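Local coordinates for protein Cas13d (uncultured Ruminococcus sp, PDB 6IV9) that binds a CRISPR RNA and, through its two HEPN domains, probably both matures that guide and cleaves target RNA, at residues 619-624 against 715-720; 588-593 against 624-629; 582-587 against 604-609. The protein carries 2 engineered substitutions. All coordinates share one frame; numbering follows the deposited sequence.

Contact 1 of 3, residues 619-624 against 715-720; sequences RNFITN and VAKERA. With nucleotides of chain B.
The contact belongs to the crRNA-binding surface, where Phe621 of helix 617-627 meets Lys717 and Ala720 of helix 713-760 beside the phosphates of A48, A49 and A50 of chain B, which polar side chains of the two segments bind. Phe621 directs CZ at Ala720 CB, 3.8 Å away, and CE1 stands 4.4 Å from Lys717 CG, both aliphatic carbons lying oblique to the ring. Beyond CG the Lys717 chain is fully extended, which carries NZ to OP1 of A48 of chain B at 2.8 Å; the same NZ also bonds to Gln707 O. Asn620 uses its amide nitrogen twice. Asn620 ND2 donates to OP2 of A50 of chain B at 2.7 Å, and to OP1 of A49 of chain B at 3.0 Å along an almost straight path (N-H...O 175°). Arg619, bent at chi3 (70°), brings NE and NH2 side-on to Asn620 OD1, at 3.2 and 3.1 Å, with OD1 in the guanidinium plane. These two bonds orient the amide, while the guanidinium edge also stands close to phosphate, Arg619 NH2 lying 3.3 Å from OP2 of A50 of chain B. The chemistry implies recognition of the RNA backbone, with no base contacted by the bonds described.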
loop_
_atom_site.group_PDB
_atom_site.type_symbol
_atom_site.label_atom_id
_atom_site.label_comp_id
_atom_site.label_asym_id
_atom_site.label_seq_id
_atom_site.Cartn_x
_atom_site.Cartn_y
_atom_site.Cartn_z
ATOM N N ARG A 619 25.702 5.859 21.569
ATOM C CA ARG A 619 25.559 5.736 20.105
ATOM C C ARG A 619 24.701 4.506 19.808
ATOM O O ARG A 619 23.802 4.596 19.014
ATOM C CB ARG A 619 26.943 5.546 19.482
ATOM C CG ARG A 619 26.953 5.351 17.974
ATOM C CD ARG A 619 28.247 4.726 17.500
ATOM N NE ARG A 619 28.383 3.342 17.888
ATOM C CZ ARG A 619 29.421 2.584 17.604
ATOM N NH1 ARG A 619 30.421 3.074 16.902
ATOM N NH2 ARG A 619 29.462 1.339 18.017
ATOM N N ASN A 620 24.996 3.406 20.474
ATOM C CA ASN A 620 24.258 2.143 20.266
ATOM C C ASN A 620 22.794 2.319 20.674
ATOM O O ASN A 620 21.939 1.819 19.986
ATOM C CB ASN A 620 24.954 0.991 20.980
ATOM C CG ASN A 620 26.322 0.709 20.403
ATOM O OD1 ASN A 620 26.633 1.126 19.306
ATOM N ND2 ASN A 620 27.138 -0.007 21.139
ATOM N N PHE A 621 22.549 3.011 21.776
ATOM C CA PHE A 621 21.159 3.211 22.238
ATOM C C PHE A 621 20.374 4.003 21.190
ATOM O O PHE A 621 19.288 3.614 20.884
ATOM C CB PHE A 621 21.144 3.928 23.586
ATOM C CG PHE A 621 19.765 4.207 24.122
ATOM C CD1 PHE A 621 19.062 3.236 24.804
ATOM C CD2 PHE A 621 19.163 5.431 23.929
ATOM C CE1 PHE A 621 17.792 3.481 25.287
ATOM C CE2 PHE A 621 17.894 5.674 24.412
ATOM C CZ PHE A 621 17.216 4.703 25.094
ATOM N N ILE A 622 20.948 5.078 20.674
ATOM C CA ILE A 622 20.285 5.918 19.639
ATOM C C ILE A 622 20.085 5.098 18.360
ATOM O O ILE A 622 19.053 5.213 17.743
ATOM C CB ILE A 622 21.099 7.198 19.382
ATOM C CG1 ILE A 622 21.160 8.078 20.627
ATOM C CG2 ILE A 622 20.555 7.974 18.204
ATOM C CD1 ILE A 622 19.868 8.763 20.926
ATOM N N THR A 623 21.086 4.320 17.979
ATOM C CA THR A 623 20.954 3.503 16.761
ATOM C C THR A 623 19.826 2.482 16.917
ATOM O O THR A 623 18.992 2.414 16.047
ATOM C CB THR A 623 22.260 2.739 16.508
ATOM O OG1 THR A 623 23.299 3.679 16.269
ATOM C CG2 THR A 623 22.147 1.774 15.357
ATOM N N ASN A 624 19.817 1.731 18.009
ATOM C CA ASN A 624 18.791 0.685 18.225
ATOM C C ASN A 624 17.384 1.257 18.368
ATOM O O ASN A 624 16.479 0.651 17.862
ATOM C CB ASN A 624 19.042 -0.108 19.498
ATOM C CG ASN A 624 20.294 -0.942 19.434
ATOM O OD1 ASN A 624 20.996 -0.914 18.442
ATOM N ND2 ASN A 624 20.566 -1.676 20.488
ATOM N N VAL A 715 15.665 -0.315 34.849
ATOM C CA VAL A 715 14.339 0.348 34.965
ATOM C C VAL A 715 14.375 1.654 34.176
ATOM O O VAL A 715 13.490 1.869 33.386
ATOM C CB VAL A 715 13.970 0.554 36.448
ATOM C CG1 VAL A 715 12.617 1.210 36.616
ATOM C CG2 VAL A 715 13.987 -0.760 37.199
ATOM N N ALA A 716 15.401 2.469 34.365
ATOM C CA ALA A 716 15.495 3.727 33.605
ATOM C C ALA A 716 15.651 3.436 32.109
ATOM O O ALA A 716 15.113 4.181 31.319
ATOM C CB ALA A 716 16.616 4.571 34.123
ATOM N N LYS A 717 16.422 2.419 31.742
ATOM C CA LYS A 717 16.629 2.121 30.305
ATOM C C LYS A 717 15.314 1.694 29.649
ATOM O O LYS A 717 15.035 2.171 28.579
ATOM C CB LYS A 717 17.677 1.031 30.108
ATOM C CG LYS A 717 17.954 0.712 28.653
ATOM C CD LYS A 717 18.773 -0.504 28.440
ATOM C CE LYS A 717 19.095 -0.743 26.987
ATOM N NZ LYS A 717 19.866 -1.987 26.798
ATOM N N GLU A 718 14.544 0.837 30.305
ATOM C CA GLU A 718 13.265 0.364 29.726
ATOM C C GLU A 718 12.324 1.557 29.553
ATOM O O GLU A 718 11.664 1.635 28.553
ATOM C CB GLU A 718 12.637 -0.722 30.596
ATOM C CG GLU A 718 13.257 -2.090 30.426
ATOM C CD GLU A 718 13.508 -2.538 28.995
ATOM O OE1 GLU A 718 12.546 -2.628 28.228
ATOM O OE2 GLU A 718 14.674 -2.779 28.652
ATOM N N ARG A 719 12.283 2.448 30.531
ATOM C CA ARG A 719 11.406 3.637 30.454
ATOM C C ARG A 719 11.841 4.552 29.306
ATOM O O ARG A 719 10.984 5.072 28.628
ATOM C CB ARG A 719 11.385 4.371 31.791
ATOM C CG ARG A 719 10.270 5.391 31.909
ATOM C CD ARG A 719 10.752 6.614 32.646
ATOM N NE ARG A 719 10.930 6.373 34.052
ATOM C CZ ARG A 719 12.078 6.147 34.668
ATOM N NH1 ARG A 719 13.061 7.022 34.604
ATOM N NH2 ARG A 719 12.208 5.080 35.422
ATOM N N ALA A 720 13.141 4.735 29.122
ATOM C CA ALA A 720 13.637 5.586 28.024
ATOM C C ALA A 720 13.203 4.982 26.687
ATOM O O ALA A 720 12.780 5.699 25.833
ATOM C CB ALA A 720 15.131 5.686 28.106
ATOM P P A B 49 25.805 -2.395 23.288
ATOM O OP1 A B 49 26.330 -1.150 23.800
ATOM O OP2 A B 49 24.673 -2.499 22.272
ATOM O "O5'" A B 49 26.947 -3.301 22.614
ATOM C "C5'" A B 49 28.165 -3.599 23.341
ATOM C "C4'" A B 49 29.051 -4.487 22.514
ATOM O "O4'" A B 49 28.388 -5.749 22.308
ATOM C "C3'" A B 49 29.405 -3.977 21.111
ATOM O "O3'" A B 49 30.521 -3.110 21.205
ATOM C "C2'" A B 49 29.661 -5.267 20.353
ATOM O "O2'" A B 49 30.926 -5.815 20.640
ATOM C "C1'" A B 49 28.658 -6.215 21.009
ATOM N N9 A B 49 27.406 -6.304 20.283
ATOM C C8 A B 49 26.224 -5.627 20.464
ATOM N N7 A B 49 25.288 -5.968 19.614
ATOM C C5 A B 49 25.909 -6.899 18.793
ATOM C C6 A B 49 25.459 -7.629 17.681
ATOM N N6 A B 49 24.224 -7.530 17.184
ATOM N N1 A B 49 26.331 -8.479 17.090
ATOM C C2 A B 49 27.568 -8.579 17.592
ATOM N N3 A B 49 28.108 -7.943 18.628
ATOM C C4 A B 49 27.211 -7.119 19.198
ATOM P P A B 48 20.388 -4.277 23.751
ATOM O OP1 A B 48 20.075 -2.893 24.176
ATOM O OP2 A B 48 20.232 -4.696 22.348
ATOM O "O5'" A B 48 21.915 -4.604 24.086
ATOM C "C5'" A B 48 22.497 -4.198 25.322
ATOM C "C4'" A B 48 23.831 -4.882 25.494
ATOM O "O4'" A B 48 23.662 -6.320 25.400
ATOM C "C3'" A B 48 24.846 -4.563 24.395
ATOM O "O3'" A B 48 25.434 -3.293 24.571
ATOM C "C2'" A B 48 25.796 -5.741 24.522
ATOM O "O2'" A B 48 26.573 -5.465 25.667
ATOM C "C1'" A B 48 24.805 -6.879 24.745
ATOM N N9 A B 48 24.378 -7.492 23.501
ATOM C C8 A B 48 23.195 -7.342 22.816
ATOM N N7 A B 48 23.129 -8.050 21.715
ATOM C C5 A B 48 24.349 -8.711 21.671
ATOM C C6 A B 48 24.891 -9.622 20.759
ATOM N N6 A B 48 24.254 -10.026 19.662
ATOM N N1 A B 48 26.135 -10.095 21.002
ATOM C C2 A B 48 26.775 -9.679 22.102
ATOM N N3 A B 48 26.368 -8.821 23.038
ATOM C C4 A B 48 25.131 -8.371 22.760
ATOM P P A B 50 30.671 -1.842 20.260
ATOM O OP1 A B 50 31.741 -0.993 20.783
ATOM O OP2 A B 50 29.335 -1.205 20.081
ATOM O "O5'" A B 50 30.950 -2.522 18.861
ATOM C "C5'" A B 50 32.223 -3.099 18.576
ATOM C "C4'" A B 50 32.210 -3.669 17.185
ATOM O "O4'" A B 50 31.300 -4.798 17.153
ATOM C "C3'" A B 50 31.677 -2.770 16.068
ATOM O "O3'" A B 50 32.491 -1.666 15.628
ATOM C "C2'" A B 50 31.384 -3.809 14.985
ATOM O "O2'" A B 50 32.524 -4.046 14.184
ATOM C "C1'" A B 50 30.878 -5.004 15.818
ATOM N N9 A B 50 29.417 -5.110 15.805
ATOM C C8 A B 50 28.504 -4.441 16.585
ATOM N N7 A B 50 27.256 -4.696 16.274
ATOM C C5 A B 50 27.353 -5.583 15.208
ATOM C C6 A B 50 26.384 -6.232 14.427
ATOM N N6 A B 50 25.072 -6.085 14.609
ATOM N N1 A B 50 26.815 -7.049 13.441
ATOM C C2 A B 50 28.134 -7.195 13.256
ATOM N N3 A B 50 29.141 -6.636 13.923
ATOM C C4 A B 50 28.678 -5.836 14.901
#

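Contact 2 of 3, residues 588-593 against 624-629; sequences LTILGI and NNVIES
With chi1 at -176°, Val626 sets CG1 anti to its backbone N and CG2 beside that N, and the two methyls fork toward different residues of 588-593. Val626 CG2 meets Leu591 CD2 at 4.1 Å, the two side chains crossing at a slant, while Val626 CG1 approaches Ile590 CG2 at 4.3 Å. Leu591 reaches the valine with chi2 at only 13°, close to eclipsed, a departure from the usual staggered leucine conformers. Both distances are van der Waals separations, and the buried area of 95 Å² marks a small, wholly apolar meeting. It is a helix-to-helix contact in an all-alpha region, made where both partners finish: helix 581-591 gives way to Gly592, whose positive phi (124°) turns the chain, and helix 617-627 widens into a pi-type turn over 624-627. Val626 also packs on Ile724 of helix 713-760 and Ile590 on Ala641 and Ile644 of helix 641-647, so further helices border Val626 and Ile590. The hydroxyl of Tyr727 bonds to Ile590 O, and Gly592 N closes the last turn of its own helix on Leu588 O at 3.0 Å. Two residues beyond Ile627, Ser629 takes the N-cap position of helix 630-638, with OG bonded to Phe632 N.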
loop_
_atom_site.group_PDB
_atom_site.type_symbol
_atom_site.label_atom_id
_atom_site.label_comp_id
_atom_site.label_asym_id
_atom_site.label_seq_id
_atom_site.Cartn_x
_atom_site.Cartn_y
_atom_site.Cartn_z
ATOM N N LEU A 588 19.114 12.852 16.843
ATOM C CA LEU A 588 19.190 13.845 17.940
ATOM C C LEU A 588 18.203 14.988 17.692
ATOM O O LEU A 588 17.585 15.398 18.616
ATOM C CB LEU A 588 20.623 14.368 18.035
ATOM C CG LEU A 588 21.536 13.571 18.955
ATOM C CD1 LEU A 588 21.554 12.109 18.584
ATOM C CD2 LEU A 588 22.936 14.145 18.959
ATOM N N THR A 589 18.089 15.459 16.459
ATOM C CA THR A 589 17.176 16.570 16.104
ATOM C C THR A 589 15.712 16.189 16.348
ATOM O O THR A 589 14.985 17.000 16.856
ATOM C CB THR A 589 17.392 16.991 14.649
ATOM O OG1 THR A 589 18.766 17.299 14.461
ATOM C CG2 THR A 589 16.545 18.167 14.239
ATOM N N ILE A 590 15.306 14.980 15.986
ATOM C CA ILE A 590 13.890 14.584 16.206
ATOM C C ILE A 590 13.581 14.547 17.705
ATOM O O ILE A 590 12.464 14.808 18.053
ATOM C CB ILE A 590 13.488 13.311 15.430
ATOM C CG1 ILE A 590 12.030 13.373 14.986
ATOM C CG2 ILE A 590 13.785 12.036 16.186
ATOM C CD1 ILE A 590 11.654 12.318 13.998
ATOM N N LEU A 591 14.531 14.101 18.513
ATOM C CA LEU A 591 14.356 14.048 19.985
ATOM C C LEU A 591 14.273 15.467 20.551
ATOM O O LEU A 591 13.453 15.710 21.403
ATOM C CB LEU A 591 15.542 13.292 20.570
ATOM C CG LEU A 591 15.317 11.826 20.913
ATOM C CD1 LEU A 591 14.044 11.237 20.350
ATOM C CD2 LEU A 591 16.524 10.978 20.616
ATOM N N GLY A 592 15.100 16.367 20.030
ATOM C CA GLY A 592 15.182 17.762 20.484
ATOM C C GLY A 592 16.600 18.100 20.897
ATOM O O GLY A 592 17.087 17.521 21.835
ATOM N N ILE A 593 17.213 19.024 20.174
ATOM C CA ILE A 593 18.628 19.423 20.385
ATOM C C ILE A 593 18.779 20.897 20.017
ATOM O O ILE A 593 17.895 21.442 19.369
ATOM C CB ILE A 593 19.534 18.529 19.519
ATOM C CG1 ILE A 593 20.963 18.456 20.046
ATOM C CG2 ILE A 593 19.508 18.973 18.078
ATOM C CD1 ILE A 593 21.185 17.374 21.040
ATOM N N ASN A 624 19.817 1.731 18.009
ATOM C CA ASN A 624 18.791 0.685 18.225
ATOM C C ASN A 624 17.384 1.257 18.368
ATOM O O ASN A 624 16.479 0.651 17.862
ATOM C CB ASN A 624 19.042 -0.108 19.498
ATOM C CG ASN A 624 20.294 -0.942 19.434
ATOM O OD1 ASN A 624 20.996 -0.914 18.442
ATOM N ND2 ASN A 624 20.566 -1.676 20.488
ATOM N N ASN A 625 17.232 2.366 19.082
ATOM C CA ASN A 625 15.881 2.884 19.395
ATOM C C ASN A 625 15.387 3.968 18.446
ATOM O O ASN A 625 14.205 4.221 18.463
ATOM C CB ASN A 625 15.835 3.354 20.838
ATOM C CG ASN A 625 16.036 2.178 21.752
ATOM O OD1 ASN A 625 15.129 1.392 21.938
ATOM N ND2 ASN A 625 17.244 2.011 22.239
ATOM N N VAL A 626 16.268 4.619 17.712
ATOM C CA VAL A 626 15.758 5.697 16.831
ATOM C C VAL A 626 16.071 5.388 15.369
ATOM O O VAL A 626 15.153 5.208 14.608
ATOM C CB VAL A 626 16.298 7.069 17.259
ATOM C CG1 VAL A 626 15.707 8.185 16.435
ATOM C CG2 VAL A 626 16.060 7.315 18.734
ATOM N N ILE A 627 17.351 5.286 15.046
ATOM C CA ILE A 627 17.786 5.090 13.640
ATOM C C ILE A 627 17.205 3.792 13.086
ATOM O O ILE A 627 16.786 3.808 11.966
ATOM C CB ILE A 627 19.320 5.131 13.527
ATOM C CG1 ILE A 627 19.878 6.499 13.922
ATOM C CG2 ILE A 627 19.751 4.714 12.138
ATOM C CD1 ILE A 627 21.371 6.557 14.042
ATOM N N GLU A 628 17.144 2.736 13.882
ATOM C CA GLU A 628 16.646 1.426 13.386
ATOM C C GLU A 628 15.119 1.322 13.472
ATOM O O GLU A 628 14.602 0.272 13.179
ATOM C CB GLU A 628 17.344 0.269 14.086
ATOM C CG GLU A 628 18.807 0.166 13.729
ATOM C CD GLU A 628 19.506 -1.078 14.250
ATOM O OE1 GLU A 628 18.884 -1.855 14.987
ATOM O OE2 GLU A 628 20.683 -1.254 13.927
ATOM N N SER A 629 14.454 2.373 13.911
ATOM C CA SER A 629 12.982 2.315 13.985
ATOM C C SER A 629 12.393 2.611 12.610
ATOM O O SER A 629 12.645 3.657 12.084
ATOM C CB SER A 629 12.443 3.277 14.978
ATOM O OG SER A 629 11.072 3.478 14.760
#

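Contact 3 of 3, residues 582-587 against 604-609; sequences TMFRDA and EILKLK
Phe584, on helix 581-591, is received by two leucines that flank a helix end in sequence and approach the ring from the same side of its plane: Leu606 from the last turn of helix 599-606 and Leu608 from the chain just after it. The tight part lies at the base of the ring, where Leu606 CD1 comes within 3.5 Å of Phe584 CD1 and stays close to CG as well, approaching obliquely. A chi1 of -74° places the ring anti to the carbonyl carbon of Phe584 and presents its CD2 side to the second leucine. There Leu608 divides its work between two methyls. Leu608 CD1 is 3.8 Å from Phe584 CD2; Leu608 CD2 lies over the face, 4.2 Å from the Phe584 ring centroid and 24° off the normal, which meets the geometry of a CH-pi contact, offset toward the rim. A Schellman motif ends the helix at Lys607 (phi 57°), and the turn is consistent with Leu606 and Leu608 both pointing at the ring while the Lys607 side chain does not join the contact.

The outer side is looser. Whereas Phe584 and Leu606 are buried, Leu608 is partly exposed, and beyond it Lys609 is exposed and poorly ordered, so that little can be read from its position. Arg585 leads away from 604-609, yet it is held: NH2 forms a salt bridge with Asp599 and a hydrogen bond with Ile597 O.

Phe584 also packs on Ile602 of helix 599-606 and on Arg619, Thr623 and Ile627 of helix 617-627. Its ring consequently sits where these two helices, consecutive in the chain, meet helix 581-591; the 16 residues linking the two segments contain no strand.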
loop_
_atom_site.group_PDB
_atom_site.type_symbol
_atom_site.label_atom_id
_atom_site.label_comp_id
_atom_site.label_asym_id
_atom_site.label_seq_id
_atom_site.Cartn_x
_atom_site.Cartn_y
_atom_site.Cartn_z
ATOM N N THR A 582 24.889 11.741 9.356
ATOM C CA THR A 582 23.621 12.401 8.984
ATOM C C THR A 582 22.473 11.765 9.764
ATOM O O THR A 582 21.596 12.470 10.181
ATOM C CB THR A 582 23.351 12.267 7.485
ATOM O OG1 THR A 582 24.305 13.065 6.803
ATOM C CG2 THR A 582 21.971 12.742 7.107
ATOM N N MET A 583 22.493 10.454 9.894
ATOM C CA MET A 583 21.426 9.742 10.627
ATOM C C MET A 583 21.447 10.124 12.107
ATOM O O MET A 583 20.395 10.294 12.676
ATOM C CB MET A 583 21.596 8.240 10.448
ATOM C CG MET A 583 21.406 7.841 9.013
ATOM S SD MET A 583 21.859 6.159 8.734
ATOM C CE MET A 583 21.567 6.094 6.970
ATOM N N PHE A 584 22.633 10.237 12.687
ATOM C CA PHE A 584 22.743 10.626 14.113
ATOM C C PHE A 584 22.197 12.036 14.282
ATOM O O PHE A 584 21.520 12.299 15.236
ATOM C CB PHE A 584 24.172 10.457 14.619
ATOM C CG PHE A 584 24.549 9.018 14.821
ATOM C CD1 PHE A 584 23.933 8.261 15.793
ATOM C CD2 PHE A 584 25.480 8.410 14.012
ATOM C CE1 PHE A 584 24.254 6.932 15.957
ATOM C CE2 PHE A 584 25.809 7.082 14.187
ATOM C CZ PHE A 584 25.197 6.345 15.160
ATOM N N ARG A 585 22.506 12.916 13.344
ATOM C CA ARG A 585 21.951 14.281 13.444
ATOM C C ARG A 585 20.424 14.201 13.342
ATOM O O ARG A 585 19.773 14.878 14.094
ATOM C CB ARG A 585 22.521 15.199 12.365
ATOM C CG ARG A 585 21.803 16.533 12.296
ATOM C CD ARG A 585 22.366 17.497 11.283
ATOM N NE ARG A 585 23.669 18.008 11.657
ATOM C CZ ARG A 585 23.871 19.036 12.456
ATOM N NH1 ARG A 585 22.856 19.714 12.945
ATOM N NH2 ARG A 585 25.095 19.383 12.776
ATOM N N ASP A 586 19.906 13.369 12.442
ATOM C CA ASP A 586 18.440 13.239 12.288
ATOM C C ASP A 586 17.849 12.743 13.611
ATOM O O ASP A 586 16.881 13.301 14.045
ATOM C CB ASP A 586 18.085 12.280 11.150
ATOM C CG ASP A 586 18.285 12.841 9.756
ATOM O OD1 ASP A 586 18.363 14.058 9.625
ATOM O OD2 ASP A 586 18.369 12.052 8.834
ATOM N N ALA A 587 18.462 11.736 14.220
ATOM C CA ALA A 587 17.942 11.175 15.484
ATOM C C ALA A 587 17.989 12.186 16.633
ATOM O O ALA A 587 16.993 12.363 17.288
ATOM C CB ALA A 587 18.683 9.917 15.830
ATOM N N GLU A 604 31.426 14.213 18.792
ATOM C CA GLU A 604 32.002 14.297 20.155
ATOM C C GLU A 604 31.065 13.672 21.190
ATOM O O GLU A 604 31.504 12.833 21.936
ATOM C CB GLU A 604 32.190 15.776 20.472
ATOM C CG GLU A 604 32.908 16.048 21.772
ATOM C CD GLU A 604 33.346 17.493 21.929
ATOM O OE1 GLU A 604 34.541 17.722 22.040
ATOM O OE2 GLU A 604 32.497 18.378 21.934
ATOM N N ILE A 605 29.792 14.039 21.170
ATOM C CA ILE A 605 28.808 13.496 22.144
ATOM C C ILE A 605 28.684 11.976 22.008
ATOM O O ILE A 605 28.602 11.314 23.022
ATOM C CB ILE A 605 27.448 14.157 21.886
ATOM C CG1 ILE A 605 27.462 15.640 22.229
ATOM C CG2 ILE A 605 26.343 13.431 22.615
ATOM C CD1 ILE A 605 26.178 16.316 21.901
ATOM N N LEU A 606 28.647 11.452 20.790
ATOM C CA LEU A 606 28.451 9.996 20.594
ATOM C C LEU A 606 29.777 9.253 20.403
ATOM O O LEU A 606 29.705 8.073 20.150
ATOM C CB LEU A 606 27.536 9.788 19.387
ATOM C CG LEU A 606 26.202 10.522 19.439
ATOM C CD1 LEU A 606 25.425 10.321 18.157
ATOM C CD2 LEU A 606 25.394 10.054 20.623
ATOM N N LYS A 607 30.907 9.963 20.447
ATOM C CA LYS A 607 32.250 9.351 20.269
ATOM C C LYS A 607 32.327 8.610 18.937
ATOM O O LYS A 607 32.908 7.564 18.885
ATOM C CB LYS A 607 32.511 8.387 21.419
ATOM C CG LYS A 607 32.517 9.054 22.776
ATOM C CD LYS A 607 33.065 8.166 23.830
ATOM C CE LYS A 607 32.500 8.467 25.196
ATOM N NZ LYS A 607 32.728 9.877 25.570
ATOM N N LEU A 608 31.794 9.196 17.885
ATOM C CA LEU A 608 31.719 8.490 16.589
ATOM C C LEU A 608 33.102 8.143 16.031
ATOM O O LEU A 608 33.220 7.092 15.420
ATOM C CB LEU A 608 30.931 9.363 15.613
ATOM C CG LEU A 608 29.455 9.540 15.948
ATOM C CD1 LEU A 608 28.715 10.164 14.787
ATOM C CD2 LEU A 608 28.839 8.219 16.346
ATOM N N LYS A 609 34.085 9.009 16.220
ATOM C CA LYS A 609 35.402 8.775 15.584
ATOM C C LYS A 609 36.400 8.192 16.576
ATOM O O LYS A 609 37.571 8.069 16.218
ATOM C CB LYS A 609 35.889 10.086 14.972
ATOM C CG LYS A 609 35.299 10.354 13.598
ATOM C CD LYS A 609 35.208 11.794 13.224
ATOM C CE LYS A 609 34.946 11.978 11.749
ATOM N NZ LYS A 609 34.858 13.408 11.382
#

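How the contacts relate
The three contacts form one helical cluster at increasing remove from the crRNA. Contact 1 bonds the phosphates directly. The nearest atom of contact 2 is about 4 Å from the bound RNA. The nearest atom of contact 3 is about 9 Å from the bound RNA. The centres of contact 1 and contact 2 are about 11 Å apart, and those of contact 1 and contact 3 about 15 Å. Helix 617-627 is the common element of the first two, which share Asn624, and helix 581-591 of the last two. Side chains bridge the gaps: Ile622 CD1 packs 4.0 Å from Leu591 CD2, Val626 CG1 3.5 Å from Ala587 CB, and Arg619 CG 3.5 Å from Phe584 CZ, so the arginine that orients Asn620 also rests on contact 3.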